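Local coordinates for viral protein F93 (Sulfolobus turreted icosahedral virus, PDB 2CO5), which probably binds DNA as a winged-helix dimer, consistent with a role in regulating transcription in the virus-infected archaeal cell, at residues L15-L18 with V19-S23; R31-I34 with L35-D39. One frame throughout, in Å; residues are numbered along the deposited sequence.

Interaction 1: L15-L18 with V19-S23; sequences LKVL and VINGS
The amide of Asn21 turns an N-H toward the backbone carbonyl of Val17, whose oxygen lies close to the amide plane, with ND2 2.6 Å from Val17 O. Beside this bond, CG1 of Val17 runs alongside the asparagine, pointing the same way, and comes within 3.7 Å of ND2. The same nitrogen also donates to Glu33 of helix 30-38. These bonds lie at the C-terminal end of helix 9-20, the first helix of the winged-helix domain, which finishes in a Schellman motif with Gly22 as its C-prime residue. At positive phi (64°), Gly22 turns the chain back so that Ser23 N reaches Leu18 O at 2.7 Å, from above the carbonyl plane, while Gly22 N donates to Val19 O. Ser23 then pairs by backbone hydrogen bonds with Leu73 of strand 70-73, so the turn leads straight from the helix into the sheet.

Upstream, regular helical bonds persist from Val19 N to Leu15 O and from Ile20 N to Lys16 O. Among the apolar groups, CD1 of Ile20 meets CG of Lys16 at 4.1 Å, the two side chains crossing at about a right angle. Leu15 and Val19 pack on Phe81 of helix 75-92, whereas Val17 and Ile20 face helix 30-38; Ile20 also packs against His96 of the second subunit, a residue of the C-terminal tag.

Asn21 CG sits beside its own backbone N (chi1 -72°), which brings the amide back over the last helical turn. Val17 O thereby accepts two hydrogen bonds, Asn21 ND2 and Asn21 N approaching it from opposite faces of the carbonyl plane, with the backbone nitrogen 3.1 Å away.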
ATOM      1  N   LEU B  15       7.475  -0.697   9.970  1.00 50.16           N
ATOM      2  CA  LEU B  15       8.701   0.116   9.879  1.00 51.24           C
ATOM      3  C   LEU B  15       8.544   1.494  10.524  1.00 51.15           C
ATOM      4  O   LEU B  15       9.484   2.016  11.125  1.00 48.36           O
ATOM      5  CB  LEU B  15       9.133   0.275   8.412  1.00 52.28           C
ATOM      6  CG  LEU B  15      10.134  -0.746   7.853  1.00 56.63           C
ATOM      7  CD1 LEU B  15       9.976  -2.095   8.507  1.00 50.97           C
ATOM      8  CD2 LEU B  15      10.036  -0.856   6.331  1.00 49.44           C
ATOM      9  N   LYS B  16       7.360   2.085  10.386  1.00 51.64           N
ATOM     10  CA  LYS B  16       7.098   3.410  10.939  1.00 51.56           C
ATOM     11  C   LYS B  16       7.100   3.373  12.466  1.00 52.43           C
ATOM     12  O   LYS B  16       7.590   4.306  13.109  1.00 49.55           O
ATOM     13  CB  LYS B  16       5.771   3.961  10.403  1.00 49.91           C
ATOM     14  CG  LYS B  16       5.375   5.369  10.901  1.00 48.72           C
ATOM     15  CD  LYS B  16       6.376   6.424  10.509  1.00 51.71           C
ATOM     16  CE  LYS B  16       5.911   7.819  10.930  1.00 61.06           C
ATOM     17  NZ  LYS B  16       7.018   8.812  10.840  1.00 74.81           N
ATOM     18  N   VAL B  17       6.550   2.301  13.037  1.00 53.05           N
ATOM     19  CA  VAL B  17       6.509   2.123  14.494  1.00 53.51           C
ATOM     20  C   VAL B  17       7.920   1.936  15.072  1.00 53.62           C
ATOM     21  O   VAL B  17       8.218   2.426  16.163  1.00 55.11           O
ATOM     22  CB  VAL B  17       5.568   0.956  14.900  1.00 55.30           C
ATOM     23  CG1 VAL B  17       5.839   0.482  16.333  1.00 55.15           C
ATOM     24  CG2 VAL B  17       4.119   1.385  14.756  1.00 51.01           C
ATOM     25  N   LEU B  18       8.784   1.248  14.329  1.00 51.42           N
ATOM     26  CA  LEU B  18      10.207   1.154  14.682  1.00 51.05           C
ATOM     27  C   LEU B  18      10.903   2.520  14.668  1.00 47.66           C
ATOM     28  O   LEU B  18      11.537   2.898  15.648  1.00 49.54           O
ATOM     29  CB  LEU B  18      10.934   0.177  13.750  1.00 50.34           C
ATOM     30  CG  LEU B  18      11.046  -1.254  14.282  1.00 54.39           C
ATOM     31  CD1 LEU B  18      12.117  -1.314  15.358  1.00 44.99           C
ATOM     32  CD2 LEU B  18       9.705  -1.752  14.813  1.00 45.26           C
ATOM     33  N   VAL B  19      10.774   3.251  13.564  1.00 47.48           N
ATOM     34  CA  VAL B  19      11.348   4.602  13.439  1.00 48.90           C
ATOM     35  C   VAL B  19      10.826   5.548  14.528  1.00 49.21           C
ATOM     36  O   VAL B  19      11.591   6.309  15.120  1.00 52.81           O
ATOM     37  CB  VAL B  19      11.048   5.211  12.049  1.00 46.80           C
ATOM     38  CG1 VAL B  19      11.393   6.700  12.010  1.00 43.64           C
ATOM     39  CG2 VAL B  19      11.801   4.456  10.974  1.00 51.46           C
ATOM     40  N   ILE B  20       9.521   5.489  14.775  1.00 50.84           N
ATOM     41  CA  ILE B  20       8.871   6.227  15.866  1.00 50.71           C
ATOM     42  C   ILE B  20       9.524   5.963  17.228  1.00 47.91           C
ATOM     43  O   ILE B  20       9.661   6.873  18.043  1.00 42.02           O
ATOM     44  CB  ILE B  20       7.363   5.858  15.951  1.00 48.79           C
ATOM     45  CG1 ILE B  20       6.537   6.738  15.010  1.00 63.02           C
ATOM     46  CG2 ILE B  20       6.841   6.006  17.360  1.00 57.97           C
ATOM     47  CD1 ILE B  20       5.067   6.308  14.885  1.00 54.35           C
ATOM     48  N   ASN B  21       9.914   4.711  17.463  1.00 49.78           N
ATOM     49  CA  ASN B  21      10.521   4.295  18.726  1.00 48.98           C
ATOM     50  C   ASN B  21      12.049   4.266  18.653  1.00 49.87           C
ATOM     51  O   ASN B  21      12.696   3.497  19.361  1.00 51.47           O
ATOM     52  CB  ASN B  21       9.971   2.924  19.136  1.00 50.02           C
ATOM     53  CG  ASN B  21       8.526   2.992  19.605  1.00 42.33           C
ATOM     54  OD1 ASN B  21       8.251   3.380  20.740  1.00 46.76           O
ATOM     55  ND2 ASN B  21       7.595   2.619  18.729  1.00 48.04           N
ATOM     56  N   GLY B  22      12.620   5.116  17.801  1.00 49.61           N
ATOM     57  CA  GLY B  22      14.068   5.240  17.674  1.00 50.59           C
ATOM     58  C   GLY B  22      14.775   3.999  17.157  1.00 51.01           C
ATOM     59  O   GLY B  22      15.869   3.680  17.624  1.00 49.64           O
ATOM     60  N   SER B  23      14.145   3.306  16.206  1.00 48.71           N
ATOM     61  CA  SER B  23      14.714   2.114  15.555  1.00 51.31           C
ATOM     62  C   SER B  23      14.969   0.928  16.505  1.00 50.30           C
ATOM     63  O   SER B  23      15.729   0.018  16.173  1.00 46.33           O
ATOM     64  CB  SER B  23      16.001   2.466  14.780  1.00 51.67           C
ATOM     65  OG  SER B  23      15.710   3.246  13.631  1.00 55.90           O
TER

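Interaction 2: R31-I34 with L35-D39; sequences RSEI and LKRFD
Charge pairing joins Glu33 to Lys36 and Arg37, two and one residues short of the end of helix 30-38. Both basic chains lie side by side with the glutamate and point the same way, and the three form a salt-bridge network whose individual links are long. Glu33 OE2 is 3.9 Å from Lys36 NZ and closer to the methylene before it, at 3.1 Å from Lys36 CE. Glu33 OE1, also held by Asn21, stands over the centre of one face of the Arg37 guanidinium, 3.9 Å from Arg37 NH2. Because the oxygen lies well out of the guanidinium plane, no N-H points at it and the attraction is one of charge; the carboxylate plane is turned 73° from that of the guanidinium. A bend at chi2 (-69°) folds the Glu33 chain and brings its carboxylate near both cations.

Backbone hydrogen bonds carry the helix beneath. Arg37 N donates to Glu33 O at 2.8 Å and Phe38 N to Ile34 O, with matching bonds from Leu35 to Arg31 and from Lys36 to Ser32. This is the second helix of the winged-helix domain, preceding helix 44-56 in the helix-turn-helix; Arg31 reaches forward in a salt bridge with Asp44 at the start of that helix.

Apolar packing occupies the inward side. Ile34 is buried between Ile13 of helix 9-20 and Leu47 of helix 44-56. Phe38 rests on Lys16 and stacks with His95 of the second subunit, part of the tag. A polar atom also meets this ring: Ile34 O lies at its edge, near the ring plane, 4.1 Å from Phe38 CD2.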
ATOM      1  N   ARG B  31       2.597  -5.101  18.526  1.00 51.26           N
ATOM      2  CA  ARG B  31       1.171  -5.189  18.199  1.00 51.77           C
ATOM      3  C   ARG B  31       0.388  -4.067  18.883  1.00 51.22           C
ATOM      4  O   ARG B  31      -0.415  -3.385  18.245  1.00 48.17           O
ATOM      5  CB  ARG B  31       0.597  -6.562  18.587  1.00 52.18           C
ATOM      6  CG  ARG B  31      -0.810  -6.798  18.046  1.00 54.05           C
ATOM      7  CD  ARG B  31      -1.382  -8.170  18.410  1.00 49.29           C
ATOM      8  NE  ARG B  31      -2.816  -8.214  18.111  1.00 47.75           N
ATOM      9  CZ  ARG B  31      -3.615  -9.260  18.317  1.00 52.07           C
ATOM     10  NH1 ARG B  31      -3.147 -10.398  18.821  1.00 39.46           N
ATOM     11  NH2 ARG B  31      -4.899  -9.168  18.011  1.00 47.28           N
ATOM     12  N   SER B  32       0.636  -3.888  20.180  1.00 49.94           N
ATOM     13  CA  SER B  32       0.014  -2.819  20.962  1.00 49.70           C
ATOM     14  C   SER B  32       0.339  -1.437  20.409  1.00 49.37           C
ATOM     15  O   SER B  32      -0.541  -0.591  20.299  1.00 49.72           O
ATOM     16  CB  SER B  32       0.486  -2.887  22.416  1.00 47.27           C
ATOM     17  OG  SER B  32       0.075  -4.096  23.015  1.00 61.78           O
ATOM     18  N   GLU B  33       1.611  -1.214  20.085  1.00 50.80           N
ATOM     19  CA  GLU B  33       2.072   0.058  19.531  1.00 49.00           C
ATOM     20  C   GLU B  33       1.318   0.418  18.260  1.00 48.47           C
ATOM     21  O   GLU B  33       0.857   1.542  18.100  1.00 48.86           O
ATOM     22  CB  GLU B  33       3.571  -0.007  19.219  1.00 50.70           C
ATOM     23  CG  GLU B  33       4.468   0.239  20.406  1.00 49.01           C
ATOM     24  CD  GLU B  33       4.400   1.677  20.888  1.00 52.74           C
ATOM     25  OE1 GLU B  33       4.743   2.592  20.106  1.00 56.69           O
ATOM     26  OE2 GLU B  33       4.007   1.883  22.053  1.00 62.20           O
ATOM     27  N   ILE B  34       1.214  -0.546  17.354  1.00 51.19           N
ATOM     28  CA  ILE B  34       0.471  -0.375  16.110  1.00 49.96           C
ATOM     29  C   ILE B  34      -0.989  -0.027  16.385  1.00 48.64           C
ATOM     30  O   ILE B  34      -1.547   0.877  15.757  1.00 46.96           O
ATOM     31  CB  ILE B  34       0.533  -1.652  15.251  1.00 50.30           C
ATOM     32  CG1 ILE B  34       1.936  -1.837  14.673  1.00 55.23           C
ATOM     33  CG2 ILE B  34      -0.486  -1.597  14.122  1.00 51.58           C
ATOM     34  CD1 ILE B  34       2.158  -3.220  14.069  1.00 54.02           C
ATOM     35  N   LEU B  35      -1.605  -0.747  17.320  1.00 48.50           N
ATOM     36  CA  LEU B  35      -2.996  -0.484  17.677  1.00 49.40           C
ATOM     37  C   LEU B  35      -3.187   0.928  18.236  1.00 51.05           C
ATOM     38  O   LEU B  35      -4.123   1.633  17.845  1.00 52.27           O
ATOM     39  CB  LEU B  35      -3.519  -1.512  18.688  1.00 49.08           C
ATOM     40  CG  LEU B  35      -4.993  -1.351  19.088  1.00 51.06           C
ATOM     41  CD1 LEU B  35      -5.913  -1.361  17.851  1.00 52.83           C
ATOM     42  CD2 LEU B  35      -5.391  -2.427  20.079  1.00 52.75           C
ATOM     43  N   LYS B  36      -2.312   1.343  19.145  1.00 49.92           N
ATOM     44  CA  LYS B  36      -2.490   2.632  19.794  1.00 49.89           C
ATOM     45  C   LYS B  36      -2.085   3.802  18.898  1.00 47.48           C
ATOM     46  O   LYS B  36      -2.714   4.854  18.942  1.00 47.82           O
ATOM     47  CB  LYS B  36      -1.808   2.683  21.170  1.00 52.55           C
ATOM     48  CG  LYS B  36      -0.304   2.874  21.210  1.00 57.74           C
ATOM     49  CD  LYS B  36       0.067   3.685  22.456  1.00 50.69           C
ATOM     50  CE  LYS B  36       1.555   3.652  22.742  1.00 73.96           C
ATOM     51  NZ  LYS B  36       1.960   4.702  23.712  1.00 61.93           N
ATOM     52  N   ARG B  37      -1.057   3.615  18.075  1.00 46.06           N
ATOM     53  CA  ARG B  37      -0.609   4.675  17.163  1.00 47.74           C
ATOM     54  C   ARG B  37      -1.456   4.772  15.886  1.00 45.96           C
ATOM     55  O   ARG B  37      -1.682   5.871  15.388  1.00 43.07           O
ATOM     56  CB  ARG B  37       0.874   4.498  16.797  1.00 49.80           C
ATOM     57  CG  ARG B  37       1.844   4.578  17.989  1.00 51.60           C
ATOM     58  CD  ARG B  37       1.882   5.956  18.617  1.00 82.76           C
ATOM     59  NE  ARG B  37       2.506   5.931  19.942  1.00 97.48           N
ATOM     60  CZ  ARG B  37       3.761   6.289  20.217  1.00 87.51           C
ATOM     61  NH1 ARG B  37       4.582   6.724  19.264  1.00 80.54           N
ATOM     62  NH2 ARG B  37       4.201   6.213  21.467  1.00 79.35           N
ATOM     63  N   PHE B  38      -1.929   3.642  15.362  1.00 43.69           N
ATOM     64  CA  PHE B  38      -2.636   3.643  14.078  1.00 47.17           C
ATOM     65  C   PHE B  38      -4.088   3.171  14.105  1.00 47.98           C
ATOM     66  O   PHE B  38      -4.754   3.211  13.074  1.00 48.81           O
ATOM     67  CB  PHE B  38      -1.847   2.830  13.048  1.00 46.63           C
ATOM     68  CG  PHE B  38      -0.585   3.503  12.604  1.00 50.59           C
ATOM     69  CD1 PHE B  38      -0.633   4.559  11.696  1.00 42.15           C
ATOM     70  CD2 PHE B  38       0.646   3.119  13.120  1.00 51.96           C
ATOM     71  CE1 PHE B  38       0.527   5.202  11.298  1.00 50.79           C
ATOM     72  CE2 PHE B  38       1.811   3.756  12.722  1.00 60.03           C
ATOM     73  CZ  PHE B  38       1.752   4.802  11.808  1.00 57.00           C
ATOM     74  N   ASP B  39      -4.578   2.721  15.258  1.00 48.79           N
ATOM     75  CA  ASP B  39      -5.959   2.243  15.373  1.00 49.06           C
ATOM     76  C   ASP B  39      -6.202   0.981  14.539  1.00 48.76           C
ATOM     77  O   ASP B  39      -7.339   0.685  14.175  1.00 49.54           O
ATOM     78  CB  ASP B  39      -6.941   3.357  14.955  1.00 49.62           C
ATOM     79  CG  ASP B  39      -8.208   3.371  15.785  1.00 53.53           C
ATOM     80  OD1 ASP B  39      -8.117   3.218  17.022  1.00 77.15           O
ATOM     81  OD2 ASP B  39      -9.299   3.558  15.202  1.00 79.75           O
TER

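How the interactions relate
Both interactions are C-terminal turns of helices, placed in series along the chain with centres about 12 Å apart. Interaction 1 lies nearer the middle of the domain; interaction 2 is farther out, with more exposed residues, although Ile34 and Phe38 are buried. Their chemistry follows: 15-18 with 19-23 relies on backbone and amide hydrogen bonds, whereas 31-34 with 35-39 adds a loose network of charges. The helices meet directly, Val17 CG1 packing 3.7 Å from Glu33 CB and Lys16 CG 3.8 Å from Phe38 CZ. Asn21 and Glu33 provide the polar link. Both touch the second subunit, interaction 1 through a tag histidine, interaction 2 also through Lys90 and Ile91 of that subunit.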